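Local atomic coordinates of beta-mannosidase (Trichoderma harzianum, PDB entry 4CVU), a protein that probably hydrolyses terminal, non-reducing beta-D-mannose residues of beta-mannosides, as expected of a fungal glycoside hydrolase of family 2. Residues 445-450 and 482-487; 654-659 and 676-681; 774-779 and 855-860; 861-866 and 879-884. All coordinates share one frame; numbering follows the deposited sequence. Where two conformers were deposited one is given.

Contact 1: residues 445-450 and 482-487; sequences SEFQFS and ACWMGG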
# COMPACT_ATOMS: atom_id res chain seq x y z
N SER A 445 -6.83 3.86 -37.14
CA SER A 445 -5.88 4.75 -36.56
C SER A 445 -6.22 6.21 -36.71
O SER A 445 -7.01 6.57 -37.57
CB SER A 445 -4.47 4.46 -37.07
OG SER A 445 -4.24 3.10 -36.95
N GLU A 446 -5.63 7.03 -35.84
CA GLU A 446 -6.02 8.44 -35.76
C GLU A 446 -4.81 9.34 -35.58
O GLU A 446 -3.78 8.92 -35.06
CB GLU A 446 -7.06 8.65 -34.64
CG GLU A 446 -8.35 7.86 -34.90
CD GLU A 446 -9.57 8.24 -34.04
OE1 GLU A 446 -9.48 8.97 -33.04
OE2 GLU A 446 -10.65 7.75 -34.37
N PHE A 447 -4.95 10.58 -36.03
CA PHE A 447 -3.95 11.61 -35.78
C PHE A 447 -4.15 12.23 -34.39
O PHE A 447 -5.28 12.30 -33.90
CB PHE A 447 -4.02 12.70 -36.86
CG PHE A 447 -3.79 12.21 -38.28
CD1 PHE A 447 -3.01 11.10 -38.56
CD2 PHE A 447 -4.35 12.91 -39.35
CE1 PHE A 447 -2.81 10.69 -39.86
CE2 PHE A 447 -4.14 12.51 -40.66
CZ PHE A 447 -3.37 11.38 -40.91
N GLN A 448 -3.07 12.72 -33.74
CA GLN A 448 -3.17 13.08 -32.32
C GLN A 448 -3.87 14.42 -32.04
O GLN A 448 -3.26 15.39 -31.63
CB GLN A 448 -1.79 12.97 -31.65
CG GLN A 448 -1.12 11.62 -31.88
CD GLN A 448 -2.01 10.45 -31.53
OE1 GLN A 448 -2.68 10.46 -30.51
NE2 GLN A 448 -1.99 9.41 -32.35
N PHE A 449 -5.16 14.47 -32.30
CA PHE A 449 -5.94 15.65 -32.03
C PHE A 449 -7.29 15.24 -31.42
O PHE A 449 -7.97 14.36 -31.96
CB PHE A 449 -6.18 16.43 -33.33
CG PHE A 449 -4.92 16.87 -34.02
CD1 PHE A 449 -4.34 18.11 -33.72
CD2 PHE A 449 -4.31 16.06 -34.98
CE1 PHE A 449 -3.18 18.52 -34.39
CE2 PHE A 449 -3.16 16.45 -35.62
CZ PHE A 449 -2.59 17.70 -35.32
N SER A 450 -7.68 15.86 -30.30
CA SER A 450 -8.72 15.25 -29.48
C SER A 450 -9.49 16.17 -28.49
O SER A 450 -8.90 16.75 -27.58
CB SER A 450 -8.09 14.04 -28.75
OG SER A 450 -9.04 13.34 -27.97
N ALA A 482 -5.95 0.26 -40.96
CA ALA A 482 -7.25 0.15 -41.61
C ALA A 482 -7.85 1.46 -42.10
O ALA A 482 -8.75 1.46 -42.94
CB ALA A 482 -8.19 -0.55 -40.66
N CYS A 483 -7.34 2.56 -41.58
CA CYS A 483 -7.83 3.89 -41.95
C CYS A 483 -7.07 4.92 -41.11
O CYS A 483 -6.39 4.55 -40.13
CB CYS A 483 -9.33 4.06 -41.69
SG CYS A 483 -9.84 3.93 -39.94
N TRP A 484 -7.15 6.18 -41.53
CA TRP A 484 -6.69 7.30 -40.75
C TRP A 484 -7.85 8.24 -40.56
O TRP A 484 -8.54 8.58 -41.52
CB TRP A 484 -5.56 8.07 -41.44
CG TRP A 484 -4.25 7.43 -41.32
CD1 TRP A 484 -3.55 6.85 -42.31
CD2 TRP A 484 -3.46 7.31 -40.12
NE1 TRP A 484 -2.35 6.38 -41.82
CE2 TRP A 484 -2.28 6.63 -40.48
CE3 TRP A 484 -3.64 7.68 -38.77
CZ2 TRP A 484 -1.27 6.34 -39.56
CZ3 TRP A 484 -2.63 7.41 -37.86
CH2 TRP A 484 -1.47 6.72 -38.25
N MET A 485 -8.07 8.66 -39.33
CA MET A 485 -9.03 9.70 -39.07
C MET A 485 -8.28 10.84 -38.39
O MET A 485 -7.27 10.61 -37.67
CB MET A 485 -10.23 9.17 -38.27
CG MET A 485 -10.92 7.96 -38.95
SD MET A 485 -12.73 7.93 -38.78
CE MET A 485 -13.08 6.38 -39.62
N GLY A 486 -8.71 12.05 -38.71
CA GLY A 486 -7.97 13.28 -38.37
C GLY A 486 -7.93 13.60 -36.89
O GLY A 486 -7.00 14.27 -36.40
N GLY A 487 -8.91 13.08 -36.15
CA GLY A 487 -8.96 13.35 -34.71
C GLY A 487 -10.28 13.04 -34.06
O GLY A 487 -11.30 12.77 -34.73
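The indole of Trp-484 stands between Ser-445 and Phe-447, one on each face, where two parallel strands lie side by side in the beta-alpha-beta unit of strand 442-446, helix 458-475 and strand 481-485. Such units build the (beta/alpha)8 barrel of family 2 glycoside hydrolases. CB of Ser-445 makes a CH-pi contact 3.9 Å from the centroid of the six-membered ring of Trp-484; a small residue suits this tight face. On the opposite face CE1 of Phe-447 comes within 3.3 Å of CE3 of Trp-484, the ring planes 29° apart but slid so far that they barely overlap. CG of Phe-447 is anti to its carbonyl carbon (chi1 -59°), and the ring beyond it lies against the indole. An alanine in place of Trp-484 would probably open a gap between Ser-445 CB and the Phe-447 ring, leaving that ring less firmly held.

Backbone bonds set this register. Ser-445 N donates to Cys-483 O, Met-485 N to Ser-445 O, and Phe-447 N to Met-485 O at 2.8 Å, nearly in line with the carbonyl.

Glu-446 and Met-485 share the other face of the sheet, CG of Glu-446 lying 4.1 Å from CB of Met-485. The extended glutamate carries OE2 to a salt bridge with Arg-420. Farther out, Ile-468 and Val-472 of helix 458-475 pack on Phe-447. Gly-487 suits its place because its CA lies only 3.1 Å from Phe-449 O, where a CB would clash.

Contact 2: residues 654-659 and 676-681; sequences RYYPTP and QLFQAD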
# COMPACT_ATOMS: atom_id res chain seq x y z
N ARG A 654 -30.57 0.14 -8.61
CA ARG A 654 -31.78 0.01 -9.44
C ARG A 654 -31.99 -1.40 -9.96
O ARG A 654 -33.13 -1.81 -10.14
CB ARG A 654 -31.74 0.98 -10.60
CG ARG A 654 -32.99 0.94 -11.46
CD ARG A 654 -32.90 1.95 -12.61
NE ARG A 654 -33.18 3.32 -12.19
CZ ARG A 654 -34.40 3.89 -12.15
NH1 ARG A 654 -35.49 3.21 -12.48
NH2 ARG A 654 -34.51 5.14 -11.75
N TYR A 655 -30.89 -2.15 -10.15
CA TYR A 655 -30.95 -3.41 -10.89
C TYR A 655 -30.41 -4.65 -10.20
O TYR A 655 -30.89 -5.76 -10.48
CB TYR A 655 -30.24 -3.25 -12.25
CG TYR A 655 -30.92 -2.29 -13.18
CD1 TYR A 655 -32.14 -2.60 -13.78
CD2 TYR A 655 -30.36 -1.07 -13.46
CE1 TYR A 655 -32.76 -1.71 -14.65
CE2 TYR A 655 -30.97 -0.18 -14.30
CZ TYR A 655 -32.17 -0.49 -14.89
OH TYR A 655 -32.75 0.41 -15.74
N TYR A 656 -29.43 -4.48 -9.31
CA TYR A 656 -28.68 -5.61 -8.74
C TYR A 656 -28.71 -5.69 -7.22
O TYR A 656 -28.83 -4.69 -6.54
CB TYR A 656 -27.24 -5.58 -9.23
CG TYR A 656 -27.17 -5.75 -10.71
CD1 TYR A 656 -27.11 -7.02 -11.27
CD2 TYR A 656 -27.27 -4.66 -11.55
CE1 TYR A 656 -27.10 -7.20 -12.66
CE2 TYR A 656 -27.27 -4.81 -12.93
CZ TYR A 656 -27.20 -6.07 -13.47
OH TYR A 656 -27.21 -6.17 -14.83
N PRO A 657 -28.55 -6.90 -6.66
CA PRO A 657 -28.60 -6.93 -5.20
C PRO A 657 -27.54 -5.98 -4.66
O PRO A 657 -26.51 -5.84 -5.29
CB PRO A 657 -28.32 -8.40 -4.87
CG PRO A 657 -28.64 -9.15 -6.13
CD PRO A 657 -28.27 -8.22 -7.23
N THR A 658 -27.81 -5.34 -3.53
CA THR A 658 -26.93 -4.32 -2.96
C THR A 658 -26.18 -4.92 -1.80
O THR A 658 -26.77 -5.19 -0.75
CB THR A 658 -27.74 -3.14 -2.41
OG1 THR A 658 -28.72 -3.66 -1.53
CG2 THR A 658 -28.43 -2.36 -3.55
N PRO A 659 -24.87 -5.14 -1.96
CA PRO A 659 -24.23 -5.88 -0.87
C PRO A 659 -24.31 -5.19 0.50
O PRO A 659 -24.39 -3.96 0.57
CB PRO A 659 -22.78 -6.00 -1.33
CG PRO A 659 -22.86 -5.90 -2.80
CD PRO A 659 -23.99 -4.96 -3.11
N GLN A 676 -19.66 -3.98 -11.97
CA GLN A 676 -19.23 -4.69 -13.16
C GLN A 676 -20.36 -5.48 -13.82
O GLN A 676 -20.34 -5.63 -14.99
CB GLN A 676 -18.09 -5.67 -12.84
CG GLN A 676 -16.83 -4.93 -12.54
CD GLN A 676 -15.65 -5.85 -12.45
OE1 GLN A 676 -15.68 -7.00 -12.90
NE2 GLN A 676 -14.56 -5.33 -11.95
N LEU A 677 -21.29 -5.99 -13.04
CA LEU A 677 -22.38 -6.77 -13.57
C LEU A 677 -23.28 -5.86 -14.38
O LEU A 677 -23.82 -6.28 -15.43
CB LEU A 677 -23.20 -7.42 -12.47
CG LEU A 677 -22.54 -8.54 -11.63
CD1 LEU A 677 -23.54 -9.02 -10.61
CD2 LEU A 677 -22.05 -9.70 -12.50
N PHE A 678 -23.48 -4.65 -13.86
CA PHE A 678 -24.38 -3.69 -14.53
C PHE A 678 -23.74 -3.28 -15.88
O PHE A 678 -24.38 -3.35 -16.89
CB PHE A 678 -24.64 -2.45 -13.68
CG PHE A 678 -25.31 -1.37 -14.44
CD1 PHE A 678 -26.69 -1.37 -14.57
CD2 PHE A 678 -24.58 -0.41 -15.08
CE1 PHE A 678 -27.33 -0.41 -15.33
CE2 PHE A 678 -25.20 0.54 -15.85
CZ PHE A 678 -26.58 0.55 -15.97
N GLN A 679 -22.44 -2.96 -15.86
CA GLN A 679 -21.71 -2.58 -17.08
C GLN A 679 -21.75 -3.70 -18.11
O GLN A 679 -21.92 -3.41 -19.28
CB GLN A 679 -20.23 -2.26 -16.77
CG GLN A 679 -19.37 -1.74 -17.93
CD GLN A 679 -17.87 -1.90 -17.60
OE1 GLN A 679 -17.54 -2.81 -16.88
NE2 GLN A 679 -17.00 -1.11 -18.17
N ALA A 680 -21.47 -4.95 -17.70
CA ALA A 680 -21.49 -6.08 -18.65
C ALA A 680 -22.86 -6.21 -19.33
O ALA A 680 -22.95 -6.36 -20.54
CB ALA A 680 -21.19 -7.33 -17.94
N ASP A 681 -23.88 -6.19 -18.51
CA ASP A 681 -25.24 -6.44 -18.99
C ASP A 681 -25.68 -5.30 -19.92
O ASP A 681 -26.39 -5.53 -20.90
CB ASP A 681 -26.19 -6.62 -17.80
CG ASP A 681 -26.21 -8.07 -17.26
OD1 ASP A 681 -25.74 -8.98 -17.97
OD2 ASP A 681 -26.69 -8.31 -16.11
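OD2 of Asp-681 is gripped by two phenols: Tyr-656 OH donates to it at 2.5 Å, and Tyr-886 OH is its second hydrogen-bond partner. Tyr-656 uses the anti lone pair of OD2, the one turned away from OD1, and its ring lies only 25° from the carboxylate plane, with OD2 at the ring edge. Two such partners would probably help to stabilise the negative charge.

A tyrosine suits this place because its ring is packed as well as its hydroxyl bonded. CB of Leu-677 sits over one face, offset toward the rim and 3.9 Å from CE1 of Tyr-656. Phe-678 meets the CE2 corner of the ring, its CB 3.6 Å from CE2 of Tyr-656, and CE2 in turn lies at the edge of the Phe-678 ring. CG of Phe-678 is anti to the backbone N (chi1 169°), and its ring reaches Tyr-655, with CE1 of Phe-678 3.6 Å from CD2 of Tyr-655. These two rings are slid apart and barely overlap. A phenylalanine in place of Tyr-656 would probably leave Asp-681 OD2 without one of its two phenol partners.

Tyr-655 has its own polar mate, giving its OH to a hydrogen bond with Thr-577 O, while its ring meets Trp-853 and Phe-581 edge-to-face. Helix 638-655 ends here, and Tyr-656, the first residue to leave helical geometry, joins that end to the flank of helix 664-692, while Pro-854 touches its side chain from the loop after strand 841-849.

Contact 3: residues 774-779 and 855-860; sequences VDLKGK and NQAKVS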
# COMPACT_ATOMS: atom_id res chain seq x y z
N VAL A 774 -36.99 -22.95 -16.57
CA VAL A 774 -36.96 -23.58 -15.25
C VAL A 774 -37.21 -22.54 -14.16
O VAL A 774 -37.08 -21.35 -14.41
CB VAL A 774 -35.62 -24.29 -15.00
CG1 VAL A 774 -35.38 -25.34 -16.08
CG2 VAL A 774 -34.48 -23.30 -14.96
N ASP A 775 -37.57 -22.99 -12.96
CA ASP A 775 -37.58 -22.11 -11.78
C ASP A 775 -36.16 -22.07 -11.21
O ASP A 775 -35.28 -22.77 -11.70
CB ASP A 775 -38.63 -22.57 -10.73
CG ASP A 775 -38.34 -23.95 -10.13
OD1 ASP A 775 -37.19 -24.43 -10.16
OD2 ASP A 775 -39.29 -24.59 -9.59
N LEU A 776 -35.93 -21.28 -10.17
CA LEU A 776 -34.54 -21.00 -9.70
C LEU A 776 -33.95 -22.11 -8.81
O LEU A 776 -32.80 -22.03 -8.34
CB LEU A 776 -34.47 -19.62 -9.05
CG LEU A 776 -35.08 -18.49 -9.94
CD1 LEU A 776 -35.08 -17.14 -9.25
CD2 LEU A 776 -34.35 -18.37 -11.27
N LYS A 777 -34.75 -23.16 -8.60
CA LYS A 777 -34.27 -24.43 -8.08
C LYS A 777 -33.90 -25.40 -9.22
O LYS A 777 -33.28 -26.43 -9.00
CB LYS A 777 -35.35 -25.08 -7.17
CG LYS A 777 -35.45 -24.47 -5.78
CD LYS A 777 -34.10 -24.49 -5.08
CE LYS A 777 -34.19 -24.25 -3.60
NZ LYS A 777 -32.88 -24.59 -2.98
N GLY A 778 -34.29 -25.06 -10.45
CA GLY A 778 -33.95 -25.89 -11.61
C GLY A 778 -35.03 -26.87 -12.07
O GLY A 778 -34.83 -27.61 -13.04
N LYS A 779 -36.19 -26.84 -11.42
CA LYS A 779 -37.32 -27.66 -11.83
C LYS A 779 -38.00 -27.05 -13.05
O LYS A 779 -38.36 -25.88 -13.03
CB LYS A 779 -38.31 -27.77 -10.68
CG LYS A 779 -39.41 -28.79 -10.91
CD LYS A 779 -40.31 -28.90 -9.68
CE LYS A 779 -41.50 -29.82 -9.93
NZ LYS A 779 -41.06 -31.18 -10.34
N ASN A 855 -32.13 -7.94 -9.30
CA ASN A 855 -32.48 -7.71 -7.89
C ASN A 855 -33.82 -8.22 -7.44
O ASN A 855 -34.12 -8.18 -6.26
CB ASN A 855 -32.33 -6.21 -7.48
CG ASN A 855 -33.23 -5.27 -8.28
OD1 ASN A 855 -33.99 -5.69 -9.15
ND2 ASN A 855 -33.06 -3.98 -8.04
N GLN A 856 -34.65 -8.67 -8.36
CA GLN A 856 -35.97 -9.20 -8.04
C GLN A 856 -36.01 -10.73 -8.05
O GLN A 856 -37.00 -11.32 -7.60
CB GLN A 856 -36.96 -8.64 -9.05
CG GLN A 856 -37.13 -7.14 -8.90
CD GLN A 856 -38.01 -6.52 -9.97
OE1 GLN A 856 -37.82 -6.72 -11.18
NE2 GLN A 856 -38.96 -5.71 -9.52
N ALA A 857 -34.96 -11.36 -8.57
CA ALA A 857 -34.92 -12.81 -8.71
C ALA A 857 -34.78 -13.48 -7.36
O ALA A 857 -33.84 -13.20 -6.61
CB ALA A 857 -33.77 -13.24 -9.60
N LYS A 858 -35.66 -14.44 -7.09
CA LYS A 858 -35.63 -15.17 -5.83
C LYS A 858 -34.58 -16.31 -5.81
O LYS A 858 -34.92 -17.49 -5.69
CB LYS A 858 -37.04 -15.70 -5.52
CG LYS A 858 -37.37 -15.75 -4.04
CD LYS A 858 -38.71 -16.44 -3.75
CE LYS A 858 -38.58 -17.94 -3.53
NZ LYS A 858 -38.42 -18.71 -4.80
N VAL A 859 -33.30 -15.96 -5.93
CA VAL A 859 -32.22 -16.94 -5.88
C VAL A 859 -32.03 -17.51 -4.47
O VAL A 859 -32.24 -16.83 -3.45
CB VAL A 859 -30.86 -16.37 -6.37
CG1 VAL A 859 -30.83 -16.28 -7.89
CG2 VAL A 859 -30.56 -15.00 -5.77
N SER A 860 -31.62 -18.77 -4.43
CA SER A 860 -31.31 -19.42 -3.19
C SER A 860 -29.88 -19.91 -3.31
O SER A 860 -29.30 -19.91 -4.37
CB SER A 860 -32.30 -20.58 -2.93
OG SER A 860 -32.30 -21.54 -3.99
O HOH W 1 -31.68 -20.12 -7.18
O HOH W 2 -30.44 -23.31 -4.77
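Two waters bridge Leu-776 and Lys-777 to Ser-860. Ser-860 N donates to one water at 3.1 Å, and that water also lies beside Leu-776 O. A second water accepts from Lys-777 NZ at 3.3 Å and is hydrogen-bonded to Ser-860 OG at 2.7 Å. The serine hydroxyl takes the crowded position between backbone N and carbonyl carbon (chi1 58°), turned to the lysine; a short polar side chain fits here because it can share a water at the surface. Chi2 (-55°) bends the lysine chain so that CD lies 3.6 Å from Ser-860 OG; CE beyond it is 3.3 Å from the same oxygen.

The apolar part belongs to Leu-776. Its CD1 reaches over the backbone of the other segment, 3.5 Å from Lys-858 N, and touches CB of Ala-857 at 4.1 Å. Val-821 of strand 821-830 also packs on the leucine.

Leu-776 and Lys-777 are the two middle residues of a type I beta turn from Asp-775 to Gly-778, at the end of strand 765-774 in the mannosidase Ig/CBM-like domain. Gly-778 N closes it on Asp-775 O. The aspartate side chain also holds the turn: its OD1 takes Lys-779 N at 2.9 Å, approached from above the carboxylate plane, and Lys-777 N more weakly. Gly-778 has a positive phi of 97°, where a side chain would press on the preceding carbonyl. In the other segment, Lys-858 is the centre of an inverse gamma turn, and its backbone is hydrogen-bonded to Ser-818.

Contact 4: residues 861-866 and 879-884; sequences DPKLHL and ATAGVS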
# COMPACT_ATOMS: atom_id res chain seq x y z
N ASP A 861 -29.32 -20.35 -2.21
CA ASP A 861 -27.95 -20.86 -2.25
C ASP A 861 -27.86 -22.06 -3.22
O ASP A 861 -28.40 -23.13 -2.93
CB ASP A 861 -27.52 -21.26 -0.84
CG ASP A 861 -26.06 -21.61 -0.76
OD1 ASP A 861 -25.41 -21.78 -1.82
OD2 ASP A 861 -25.58 -21.74 0.38
N PRO A 862 -27.19 -21.89 -4.37
CA PRO A 862 -26.99 -22.98 -5.31
C PRO A 862 -25.97 -24.02 -4.84
O PRO A 862 -25.80 -25.03 -5.50
CB PRO A 862 -26.43 -22.27 -6.55
CG PRO A 862 -25.65 -21.12 -5.96
CD PRO A 862 -26.45 -20.67 -4.77
N LYS A 863 -25.30 -23.77 -3.74
CA LYS A 863 -24.31 -24.71 -3.20
C LYS A 863 -23.33 -25.15 -4.27
O LYS A 863 -23.35 -26.28 -4.71
CB LYS A 863 -25.01 -25.92 -2.56
CG LYS A 863 -25.93 -25.52 -1.42
CD LYS A 863 -25.68 -26.36 -0.19
CE LYS A 863 -26.51 -25.88 0.99
NZ LYS A 863 -26.15 -24.49 1.38
N LEU A 864 -22.48 -24.21 -4.71
CA LEU A 864 -21.56 -24.45 -5.80
C LEU A 864 -20.41 -25.30 -5.31
O LEU A 864 -19.95 -25.13 -4.19
CB LEU A 864 -21.01 -23.12 -6.33
CG LEU A 864 -21.92 -22.21 -7.14
CD1 LEU A 864 -21.32 -20.83 -7.22
CD2 LEU A 864 -22.11 -22.77 -8.54
N HIS A 865 -20.02 -26.25 -6.11
CA HIS A 865 -18.74 -26.98 -5.91
C HIS A 865 -17.67 -26.70 -7.06
O HIS A 865 -17.92 -26.54 -8.28
CB HIS A 865 -18.97 -28.50 -5.91
CG HIS A 865 -19.63 -29.05 -4.67
ND1 HIS A 865 -20.89 -28.69 -4.27
CD2 HIS A 865 -19.20 -29.97 -3.77
CE1 HIS A 865 -21.22 -29.36 -3.18
NE2 HIS A 865 -20.21 -30.15 -2.86
N LEU A 866 -16.44 -26.59 -6.59
CA LEU A 866 -15.39 -26.22 -7.51
C LEU A 866 -14.21 -27.13 -7.27
O LEU A 866 -13.86 -27.38 -6.12
CB LEU A 866 -15.00 -24.74 -7.28
CG LEU A 866 -13.87 -24.15 -8.12
CD1 LEU A 866 -14.30 -24.05 -9.56
CD2 LEU A 866 -13.43 -22.77 -7.60
N ALA A 879 -23.43 -26.57 -9.78
CA ALA A 879 -24.48 -26.10 -8.90
C ALA A 879 -25.22 -27.34 -8.34
O ALA A 879 -25.80 -28.11 -9.11
CB ALA A 879 -25.44 -25.20 -9.65
N THR A 880 -25.17 -27.53 -7.03
CA THR A 880 -25.65 -28.74 -6.36
C THR A 880 -27.13 -28.64 -5.88
O THR A 880 -27.86 -29.65 -5.88
CB THR A 880 -24.68 -29.07 -5.20
OG1 THR A 880 -23.46 -29.56 -5.78
CG2 THR A 880 -25.19 -30.10 -4.28
N ALA A 881 -27.58 -27.45 -5.52
CA ALA A 881 -28.88 -27.27 -4.85
C ALA A 881 -29.91 -26.49 -5.66
O ALA A 881 -31.09 -26.50 -5.35
CB ALA A 881 -28.66 -26.58 -3.52
N GLY A 882 -29.45 -25.75 -6.67
CA GLY A 882 -30.36 -24.96 -7.48
C GLY A 882 -29.63 -24.20 -8.57
O GLY A 882 -28.44 -24.41 -8.79
N VAL A 883 -30.36 -23.33 -9.25
CA VAL A 883 -29.79 -22.54 -10.33
C VAL A 883 -28.89 -21.45 -9.79
O VAL A 883 -29.25 -20.75 -8.84
CB VAL A 883 -30.88 -21.85 -11.17
CG1 VAL A 883 -30.27 -20.84 -12.15
CG2 VAL A 883 -31.68 -22.88 -11.92
N SER A 884 -27.71 -21.32 -10.39
CA SER A 884 -26.81 -20.24 -10.06
C SER A 884 -26.78 -19.22 -11.17
O SER A 884 -26.53 -19.59 -12.31
CB SER A 884 -25.40 -20.80 -9.85
OG SER A 884 -24.48 -19.76 -10.02
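Lys-863 packs its aliphatic stem against the methyl of Ala-881 before its amine turns back to its own segment. CB of Lys-863 lies 3.8 Å from CB of Ala-881 and also touches CB of Thr-880. CG comes closer, 3.6 Å from CB of Ala-881. Chi2 (-130°) then carries CD away from the partner segment, and at the tip NZ forms a 3.0 Å salt bridge with OD2 of Asp-861, which it meets from well above the carboxylate plane. A long, flexible lysine suits this surface place, greasy at its base and charged at its end. The other aspartate oxygen, OD1, accepts Lys-863 N at 2.8 Å, making an Asx turn just before the strand begins.

The backbones meet mainly through two carbonyls. Pro-862 O takes Ala-881 N at 3.0 Å in a fairly straight bond, and Thr-880 N more weakly; Thr-880 N also donates to Lys-863 O. Proline has no N-H to give, but its carbonyl serves two donors, while CB of its ring rests 3.8 Å from CB of Ser-884. CD2 of Leu-864 approaches CB of Ala-879 at 4.3 Å, the two residues forming an antiparallel non-hydrogen-bonded pair; the small alanine lets the leucine lie close.

The contact lies at the end of the pairing of strand 864-869, outermost in its four-stranded antiparallel sheet, with strand 874-879, and runs on into the loop before strand 884-890, in the Ig-fold domain. Leu-906 of strand 904-906 and Val-933 of strand 932-934 pack on Leu-864, and Trp-937 packs on Pro-862.

How the contacts relate
The four contacts follow one another along the chain without overlap. Contact 1 belongs to the barrel, near the middle of the molecule, and its centre is about 35 Å from that of contact 2 and about 49 Å from those of contacts 3 and 4. The other three form a continuous region on one side. Contact 2, on helices 638-655 and 664-692, meets contact 3 where Tyr-655 O probably bonds Asn-855 N at 2.8 Å. Contact 3 in turn touches contact 4, their centres about 12 Å apart, through Leu-776 O and Val-883 N. Segment 855-860, which meets the helix end and segment 774-779 and runs directly into 861-866, lies between the helical region and the two C-terminal Ig-like domains.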